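Local coordinates for protein sulfotransferase (Mycobacterium tuberculosis, PDB 2ZQ5) that probably transfers a sulfo group to an acceptor molecule, as other sulfotransferases of the P-loop-like fold do, at residues Tyr160-His164 / His271-Trp276; Val13-His17 / Tyr36-Gly41. All blocks are in the same frame, centred on the assembly; numbering follows the deposited sequence.

Contact 1. Residues Tyr160-His164 / His271-Trp276; sequences YTGLH and HTTEGW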
ATOM      1  N   TYR A 160      15.315   0.716 -11.608  1.00 42.62           N
ATOM      2  CA  TYR A 160      14.921   0.326 -12.960  1.00 42.64           C
ATOM      3  C   TYR A 160      15.109  -1.152 -13.280  1.00 42.57           C
ATOM      4  O   TYR A 160      16.012  -1.806 -12.758  1.00 42.72           O
ATOM      5  CB  TYR A 160      15.674   1.173 -13.988  1.00 42.45           C
ATOM      6  CG  TYR A 160      14.982   2.475 -14.301  1.00 42.53           C
ATOM      7  CD1 TYR A 160      14.629   3.362 -13.284  1.00 42.48           C
ATOM      8  CD2 TYR A 160      14.648   2.805 -15.612  1.00 42.51           C
ATOM      9  CE1 TYR A 160      13.958   4.547 -13.567  1.00 42.98           C
ATOM     10  CE2 TYR A 160      13.977   3.987 -15.906  1.00 43.29           C
ATOM     11  CZ  TYR A 160      13.635   4.852 -14.880  1.00 43.18           C
ATOM     12  OH  TYR A 160      12.965   6.019 -15.169  1.00 44.09           O
ATOM     13  N   THR A 161      14.242  -1.665 -14.149  1.00 42.33           N
ATOM     14  CA  THR A 161      14.279  -3.064 -14.566  1.00 42.19           C
ATOM     15  C   THR A 161      14.147  -4.004 -13.371  1.00 42.23           C
ATOM     16  O   THR A 161      15.141  -4.541 -12.877  1.00 42.61           O
ATOM     17  CB  THR A 161      15.589  -3.395 -15.317  1.00 41.90           C
ATOM     18  OG1 THR A 161      15.748  -2.497 -16.422  1.00 42.57           O
ATOM     19  CG2 THR A 161      15.556  -4.827 -15.843  1.00 42.18           C
ATOM     20  N   GLY A 162      12.915  -4.196 -12.909  1.00 42.28           N
ATOM     21  CA  GLY A 162      12.677  -5.079 -11.781  1.00 42.56           C
ATOM     22  C   GLY A 162      12.105  -4.384 -10.565  1.00 42.51           C
ATOM     23  O   GLY A 162      11.613  -3.257 -10.651  1.00 42.98           O
ATOM     24  N   LEU A 163      12.166  -5.064  -9.425  1.00 42.24           N
ATOM     25  CA  LEU A 163      11.661  -4.508  -8.179  1.00 41.70           C
ATOM     26  C   LEU A 163      12.250  -3.140  -7.887  1.00 41.93           C
ATOM     27  O   LEU A 163      13.002  -2.578  -8.685  1.00 42.79           O
ATOM     28  CB  LEU A 163      11.978  -5.440  -7.011  1.00 40.82           C
ATOM     29  CG  LEU A 163      10.989  -6.560  -6.700  1.00 39.97           C
ATOM     30  CD1 LEU A 163      11.523  -7.363  -5.528  1.00 38.80           C
ATOM     31  CD2 LEU A 163       9.620  -5.974  -6.370  1.00 39.71           C
ATOM     32  N   HIS A 164      11.902  -2.617  -6.720  1.00 41.73           N
ATOM     33  CA  HIS A 164      12.370  -1.318  -6.276  1.00 41.36           C
ATOM     34  C   HIS A 164      12.151  -1.253  -4.772  1.00 41.39           C
ATOM     35  O   HIS A 164      11.041  -1.483  -4.283  1.00 41.84           O
ATOM     36  CB  HIS A 164      11.582  -0.214  -6.982  1.00 41.17           C
ATOM     37  CG  HIS A 164      10.099  -0.397  -6.914  1.00 41.82           C
ATOM     38  ND1 HIS A 164       9.468  -1.519  -7.404  1.00 41.72           N
ATOM     39  CD2 HIS A 164       9.125   0.390  -6.399  1.00 42.52           C
ATOM     40  CE1 HIS A 164       8.168  -1.419  -7.192  1.00 42.98           C
ATOM     41  NE2 HIS A 164       7.932  -0.269  -6.584  1.00 43.59           N
ATOM     42  N   HIS A 271       8.020  -1.968 -16.385  1.00 11.64           N
ATOM     43  CA  HIS A 271       9.417  -1.980 -15.970  1.00 13.38           C
ATOM     44  C   HIS A 271       9.648  -2.701 -14.651  1.00 13.43           C
ATOM     45  O   HIS A 271      10.648  -3.395 -14.486  1.00 15.20           O
ATOM     46  CB  HIS A 271       9.948  -0.550 -15.891  1.00 15.92           C
ATOM     47  CG  HIS A 271      10.156   0.085 -17.231  1.00 20.46           C
ATOM     48  ND1 HIS A 271      11.112  -0.354 -18.120  1.00 22.80           N
ATOM     49  CD2 HIS A 271       9.518   1.112 -17.839  1.00 22.04           C
ATOM     50  CE1 HIS A 271      11.055   0.376 -19.220  1.00 23.59           C
ATOM     51  NE2 HIS A 271      10.096   1.273 -19.076  1.00 23.86           N
ATOM     52  N   THR A 272       8.723  -2.544 -13.713  1.00 12.33           N
ATOM     53  CA  THR A 272       8.861  -3.199 -12.419  1.00 11.29           C
ATOM     54  C   THR A 272       8.834  -4.716 -12.549  1.00 11.62           C
ATOM     55  O   THR A 272       9.617  -5.418 -11.904  1.00 12.96           O
ATOM     56  CB  THR A 272       7.729  -2.779 -11.461  1.00 12.09           C
ATOM     57  OG1 THR A 272       7.806  -1.370 -11.217  1.00 12.10           O
ATOM     58  CG2 THR A 272       7.845  -3.524 -10.139  1.00 11.21           C
ATOM     59  N   THR A 273       7.944  -5.210 -13.404  1.00  9.93           N
ATOM     60  CA  THR A 273       7.753  -6.646 -13.598  1.00 10.20           C
ATOM     61  C   THR A 273       8.406  -7.246 -14.838  1.00 10.92           C
ATOM     62  O   THR A 273       8.063  -8.357 -15.240  1.00 11.46           O
ATOM     63  CB  THR A 273       6.251  -6.976 -13.658  1.00  9.38           C
ATOM     64  OG1 THR A 273       5.679  -6.395 -14.839  1.00 11.21           O
ATOM     65  CG2 THR A 273       5.539  -6.412 -12.434  1.00 10.11           C
ATOM     66  N   GLU A 274       9.345  -6.522 -15.437  1.00 13.24           N
ATOM     67  CA  GLU A 274      10.024  -7.003 -16.633  1.00 14.19           C
ATOM     68  C   GLU A 274      10.647  -8.385 -16.422  1.00 13.53           C
ATOM     69  O   GLU A 274      11.399  -8.603 -15.472  1.00 13.93           O
ATOM     70  CB  GLU A 274      11.101  -6.000 -17.054  1.00 18.28           C
ATOM     71  CG  GLU A 274      11.702  -6.269 -18.421  1.00 23.92           C
ATOM     72  CD  GLU A 274      12.570  -5.123 -18.902  1.00 27.53           C
ATOM     73  OE1 GLU A 274      13.603  -4.845 -18.258  1.00 31.14           O
ATOM     74  OE2 GLU A 274      12.214  -4.495 -19.923  1.00 31.12           O
ATOM     75  N   GLY A 275      10.314  -9.317 -17.309  1.00 12.04           N
ATOM     76  CA  GLY A 275      10.853 -10.662 -17.213  1.00 10.55           C
ATOM     77  C   GLY A 275      10.141 -11.604 -16.258  1.00 10.52           C
ATOM     78  O   GLY A 275      10.528 -12.763 -16.138  1.00 11.25           O
ATOM     79  N   TRP A 276       9.100 -11.128 -15.582  1.00  8.78           N
ATOM     80  CA  TRP A 276       8.367 -11.967 -14.634  1.00  8.62           C
ATOM     81  C   TRP A 276       7.228 -12.763 -15.254  1.00  8.89           C
ATOM     82  O   TRP A 276       6.761 -13.745 -14.675  1.00  7.90           O
ATOM     83  CB  TRP A 276       7.773 -11.114 -13.509  1.00 10.35           C
ATOM     84  CG  TRP A 276       8.765 -10.456 -12.612  1.00 11.73           C
ATOM     85  CD1 TRP A 276      10.125 -10.506 -12.702  1.00 13.41           C
ATOM     86  CD2 TRP A 276       8.466  -9.630 -11.481  1.00 12.77           C
ATOM     87  NE1 TRP A 276      10.695  -9.760 -11.695  1.00 14.96           N
ATOM     88  CE2 TRP A 276       9.698  -9.211 -10.932  1.00 12.22           C
ATOM     89  CE3 TRP A 276       7.274  -9.202 -10.879  1.00 13.77           C
ATOM     90  CZ2 TRP A 276       9.775  -8.381  -9.808  1.00 14.74           C
ATOM     91  CZ3 TRP A 276       7.351  -8.375  -9.759  1.00 13.69           C
ATOM     92  CH2 TRP A 276       8.595  -7.975  -9.237  1.00 14.38           C
TER

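Contact 2. Residues Val13-His17 / Tyr36-Gly41; sequences VDELH and YREALG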
ATOM      1  N   VAL A  13       0.117 -23.641  -0.420  1.00 13.60           N
ATOM      2  CA  VAL A  13      -0.158 -22.918   0.815  1.00 12.63           C
ATOM      3  C   VAL A  13       0.670 -23.489   1.966  1.00 13.34           C
ATOM      4  O   VAL A  13       1.247 -22.735   2.751  1.00 12.02           O
ATOM      5  CB  VAL A  13      -1.656 -22.984   1.178  1.00 13.10           C
ATOM      6  CG1 VAL A  13      -1.904 -22.290   2.511  1.00 14.28           C
ATOM      7  CG2 VAL A  13      -2.481 -22.322   0.081  1.00 14.91           C
ATOM      8  N   ASP A  14       0.735 -24.815   2.059  1.00 14.28           N
ATOM      9  CA  ASP A  14       1.512 -25.453   3.120  1.00 14.59           C
ATOM     10  C   ASP A  14       2.992 -25.114   2.987  1.00 13.42           C
ATOM     11  O   ASP A  14       3.659 -24.813   3.979  1.00 13.83           O
ATOM     12  CB  ASP A  14       1.347 -26.976   3.092  1.00 16.84           C
ATOM     13  CG  ASP A  14      -0.036 -27.426   3.519  1.00 20.36           C
ATOM     14  OD1 ASP A  14      -0.646 -26.752   4.374  1.00 21.10           O
ATOM     15  OD2 ASP A  14      -0.508 -28.466   3.010  1.00 24.84           O
ATOM     16  N   GLU A  15       3.507 -25.164   1.762  1.00 12.79           N
ATOM     17  CA  GLU A  15       4.913 -24.859   1.523  1.00 11.50           C
ATOM     18  C   GLU A  15       5.262 -23.436   1.943  1.00 10.92           C
ATOM     19  O   GLU A  15       6.318 -23.201   2.523  1.00 11.48           O
ATOM     20  CB  GLU A  15       5.266 -25.063   0.046  1.00 14.29           C
ATOM     21  CG  GLU A  15       5.175 -26.510  -0.413  1.00 16.06           C
ATOM     22  CD  GLU A  15       5.563 -26.683  -1.867  1.00 19.35           C
ATOM     23  OE1 GLU A  15       5.346 -25.740  -2.657  1.00 18.31           O
ATOM     24  OE2 GLU A  15       6.073 -27.765  -2.228  1.00 20.54           O
ATOM     25  N   LEU A  16       4.378 -22.488   1.650  1.00 11.63           N
ATOM     26  CA  LEU A  16       4.627 -21.099   2.018  1.00 11.21           C
ATOM     27  C   LEU A  16       4.672 -20.920   3.535  1.00 10.41           C
ATOM     28  O   LEU A  16       5.526 -20.200   4.046  1.00  9.65           O
ATOM     29  CB  LEU A  16       3.562 -20.188   1.404  1.00 11.25           C
ATOM     30  CG  LEU A  16       3.696 -19.992  -0.110  1.00 11.65           C
ATOM     31  CD1 LEU A  16       2.495 -19.219  -0.637  1.00 11.27           C
ATOM     32  CD2 LEU A  16       4.987 -19.253  -0.423  1.00 12.68           C
ATOM     33  N   HIS A  17       3.759 -21.571   4.250  1.00 10.22           N
ATOM     34  CA  HIS A  17       3.752 -21.474   5.707  1.00 10.00           C
ATOM     35  C   HIS A  17       5.039 -22.095   6.249  1.00 11.30           C
ATOM     36  O   HIS A  17       5.683 -21.536   7.135  1.00 10.56           O
ATOM     37  CB  HIS A  17       2.537 -22.198   6.304  1.00 11.33           C
ATOM     38  CG  HIS A  17       1.262 -21.412   6.228  1.00 10.22           C
ATOM     39  ND1 HIS A  17       0.534 -21.278   5.064  1.00 11.04           N
ATOM     40  CD2 HIS A  17       0.592 -20.710   7.173  1.00 10.65           C
ATOM     41  CE1 HIS A  17      -0.530 -20.528   5.296  1.00 11.35           C
ATOM     42  NE2 HIS A  17      -0.518 -20.170   6.569  1.00 10.72           N
ATOM     43  N   TYR A  36      -7.357 -14.905   5.574  1.00  8.11           N
ATOM     44  CA  TYR A  36      -6.134 -14.887   4.782  1.00  7.80           C
ATOM     45  C   TYR A  36      -5.862 -16.201   4.053  1.00  8.03           C
ATOM     46  O   TYR A  36      -5.253 -16.203   2.984  1.00  8.86           O
ATOM     47  CB  TYR A  36      -4.938 -14.505   5.670  1.00  7.85           C
ATOM     48  CG  TYR A  36      -4.239 -15.662   6.349  1.00  6.44           C
ATOM     49  CD1 TYR A  36      -3.127 -16.267   5.761  1.00  8.19           C
ATOM     50  CD2 TYR A  36      -4.688 -16.153   7.577  1.00  7.15           C
ATOM     51  CE1 TYR A  36      -2.482 -17.334   6.377  1.00  8.94           C
ATOM     52  CE2 TYR A  36      -4.049 -17.216   8.201  1.00  8.32           C
ATOM     53  CZ  TYR A  36      -2.950 -17.803   7.597  1.00  8.44           C
ATOM     54  OH  TYR A  36      -2.325 -18.868   8.207  1.00 11.02           O
ATOM     55  N   ARG A  37      -6.314 -17.317   4.616  1.00  8.87           N
ATOM     56  CA  ARG A  37      -6.089 -18.603   3.972  1.00 10.57           C
ATOM     57  C   ARG A  37      -6.826 -18.712   2.641  1.00  9.18           C
ATOM     58  O   ARG A  37      -6.246 -19.148   1.646  1.00 11.21           O
ATOM     59  CB  ARG A  37      -6.501 -19.747   4.900  1.00 13.43           C
ATOM     60  CG  ARG A  37      -5.489 -20.026   6.002  1.00 19.05           C
ATOM     61  CD  ARG A  37      -5.935 -21.181   6.884  1.00 23.59           C
ATOM     62  NE  ARG A  37      -4.870 -21.645   7.770  1.00 29.16           N
ATOM     63  CZ  ARG A  37      -3.743 -22.216   7.353  1.00 30.81           C
ATOM     64  NH1 ARG A  37      -3.526 -22.398   6.058  1.00 33.03           N
ATOM     65  NH2 ARG A  37      -2.833 -22.610   8.233  1.00 33.37           N
ATOM     66  N   GLU A  38      -8.097 -18.318   2.619  1.00  9.17           N
ATOM     67  CA  GLU A  38      -8.867 -18.375   1.377  1.00  9.51           C
ATOM     68  C   GLU A  38      -8.234 -17.429   0.365  1.00  9.24           C
ATOM     69  O   GLU A  38      -8.081 -17.769  -0.809  1.00  9.72           O
ATOM     70  CB  GLU A  38     -10.327 -17.957   1.593  1.00  9.89           C
ATOM     71  CG  GLU A  38     -11.207 -18.244   0.368  1.00 12.05           C
ATOM     72  CD  GLU A  38     -12.566 -17.557   0.404  1.00 14.28           C
ATOM     73  OE1 GLU A  38     -13.043 -17.210   1.501  1.00 15.25           O
ATOM     74  OE2 GLU A  38     -13.169 -17.376  -0.678  1.00 16.96           O
ATOM     75  N   ALA A  39      -7.872 -16.237   0.826  1.00  7.58           N
ATOM     76  CA  ALA A  39      -7.261 -15.240  -0.045  1.00  7.76           C
ATOM     77  C   ALA A  39      -5.986 -15.784  -0.682  1.00  7.65           C
ATOM     78  O   ALA A  39      -5.784 -15.648  -1.888  1.00  7.22           O
ATOM     79  CB  ALA A  39      -6.957 -13.971   0.749  1.00  6.57           C
ATOM     80  N   LEU A  40      -5.131 -16.405   0.125  1.00  7.90           N
ATOM     81  CA  LEU A  40      -3.883 -16.957  -0.387  1.00  7.72           C
ATOM     82  C   LEU A  40      -4.146 -18.044  -1.430  1.00  8.29           C
ATOM     83  O   LEU A  40      -3.477 -18.096  -2.460  1.00  8.90           O
ATOM     84  CB  LEU A  40      -3.044 -17.520   0.767  1.00  8.18           C
ATOM     85  CG  LEU A  40      -1.676 -18.104   0.398  1.00  8.35           C
ATOM     86  CD1 LEU A  40      -0.851 -17.083  -0.382  1.00  8.88           C
ATOM     87  CD2 LEU A  40      -0.956 -18.519   1.673  1.00 10.81           C
ATOM     88  N   GLY A  41      -5.128 -18.900  -1.163  1.00  8.54           N
ATOM     89  CA  GLY A  41      -5.453 -19.961  -2.100  1.00  8.66           C
ATOM     90  C   GLY A  41      -5.935 -19.422  -3.433  1.00  9.59           C
ATOM     91  O   GLY A  41      -5.529 -19.901  -4.493  1.00  9.45           O
TER
HETATM   92  O   HOH W   1      -0.875 -24.373   5.438  1.00 25.80           O

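Contact 1. Residues Tyr160-His164 / His271-Trp276
At the C-terminal end of helix 262-272, His-271 offers its carbonyl to the loop 160-164: Gly-162 N donates to His-271 O at 2.9 Å, with an N-H...O angle of 161°. Gly-162 has phi/psi of 117/-165, where a CB would jam against the preceding carbonyl, so these angles by themselves call for glycine. One residue on, Thr-272 O lies 3.1 Å from Gly-162 CA, while Thr-272 CA lies 3.3 Å from Gly-162 O. These reciprocal CA-H...O contacts, the first less linear (123° at hydrogen) than the second (152°), accompany a CA-CA distance of 4.3 Å. Thr-272 OG1 bonds back to Leu-268 O, while its CG2 rests 3.6 Å from His-164 CE1. Thr-273 leaves helical geometry and opens a type II turn closed by Trp-276 N to Thr-273 O at 3.0 Å. Within it, Glu-274 OE1 approaches Thr-161 CG2 to 3.1 Å, and Gly-275 holds the positive phi (83°). Trp-276 then presents CH2 at its ring edge to Leu-163 CD2, 3.6 Å away; both side chains also touch Met-60 of helix 55-81. The chemistry implies loop-to-helix-end docking through the backbone carbonyls of His-271 and Thr-272, with one apolar contact, Leu-163 against Trp-276, beside it.

Contact 2. Residues Val13-His17 / Tyr36-Gly41
The axes of helical segments 13-17 and 36-41 approach to 11.3 Å at a signed crossing angle of 115°, so the helices cross steeply rather than run side by side. Their closest CA pair, Val-13 and Gly-41, is 6.7 Å apart, and with the axes so widely spaced the contact is carried by side chains. Val-13, Leu-16 and His-17 all direct their CA-to-CB bonds toward the other helix. The apolar part centres on Leu-40: its CD2 lies 4.0 Å from Val-13 CG1, and its CD1 lies 4.0 Å from Leu-16 CD1. Leu-16 continues inward onto Leu-65 and Leu-69 of helix 55-81.

His-17 organises the polar part. Its ND1 donates to Val-13 O at 2.8 Å and 169°, one turn back in its own helix, consistent with a ring held so that NE2 faces Tyr-36 OH, 2.8 Å away in a hydrogen bond. Over this ring the guanidinium of Arg-37 lies flat, centres 4.4 Å apart and planes at 13°, a nearly parallel guanidinium-imidazole stack; Val-13 CG1 meets the edge of the same group, 3.9 Å from Arg-37 NH1. A water donates to Asp-14 OD1 at 2.6 Å and weakly accepts from Arg-37 NH1 at 3.4 Å. Phe-29, in the connecting loop, adds an edge-to-face contact to His-17. With ND1 held by Val-13 O, NE2 paired with Tyr-36 OH and the guanidinium stacked on the ring, the chemistry implies that both imidazole nitrogens are satisfied; this polar group lies beside the contacts of Val-13, Leu-16 and Leu-40, and together they join the two N-terminal helices.

How the contacts relate
Contact 2 comes first along the chain, joining helices 13-24 and 36-50 across a short connection; contact 1 follows and joins positions 107 residues apart, within the sulfotransferase domain. Their centres are 25 Å apart and their nearest atoms about 14 Å, so they do not touch. Helix 55-81 is the shared element: Leu-65 and Leu-69 meet contact 2, whereas Leu-56, Met-60 and Phe-64, nearer its start, meet contact 1. Neither contact includes a strand of the five-stranded parallel sheet, and their centres lie 18 Å (contact 1) and 20 Å (contact 2) from the chain centre. Side chains from both contacts rest on the same long helix, so it connects the N-terminal helices with the 160-164 loop and the end of helix 262-272.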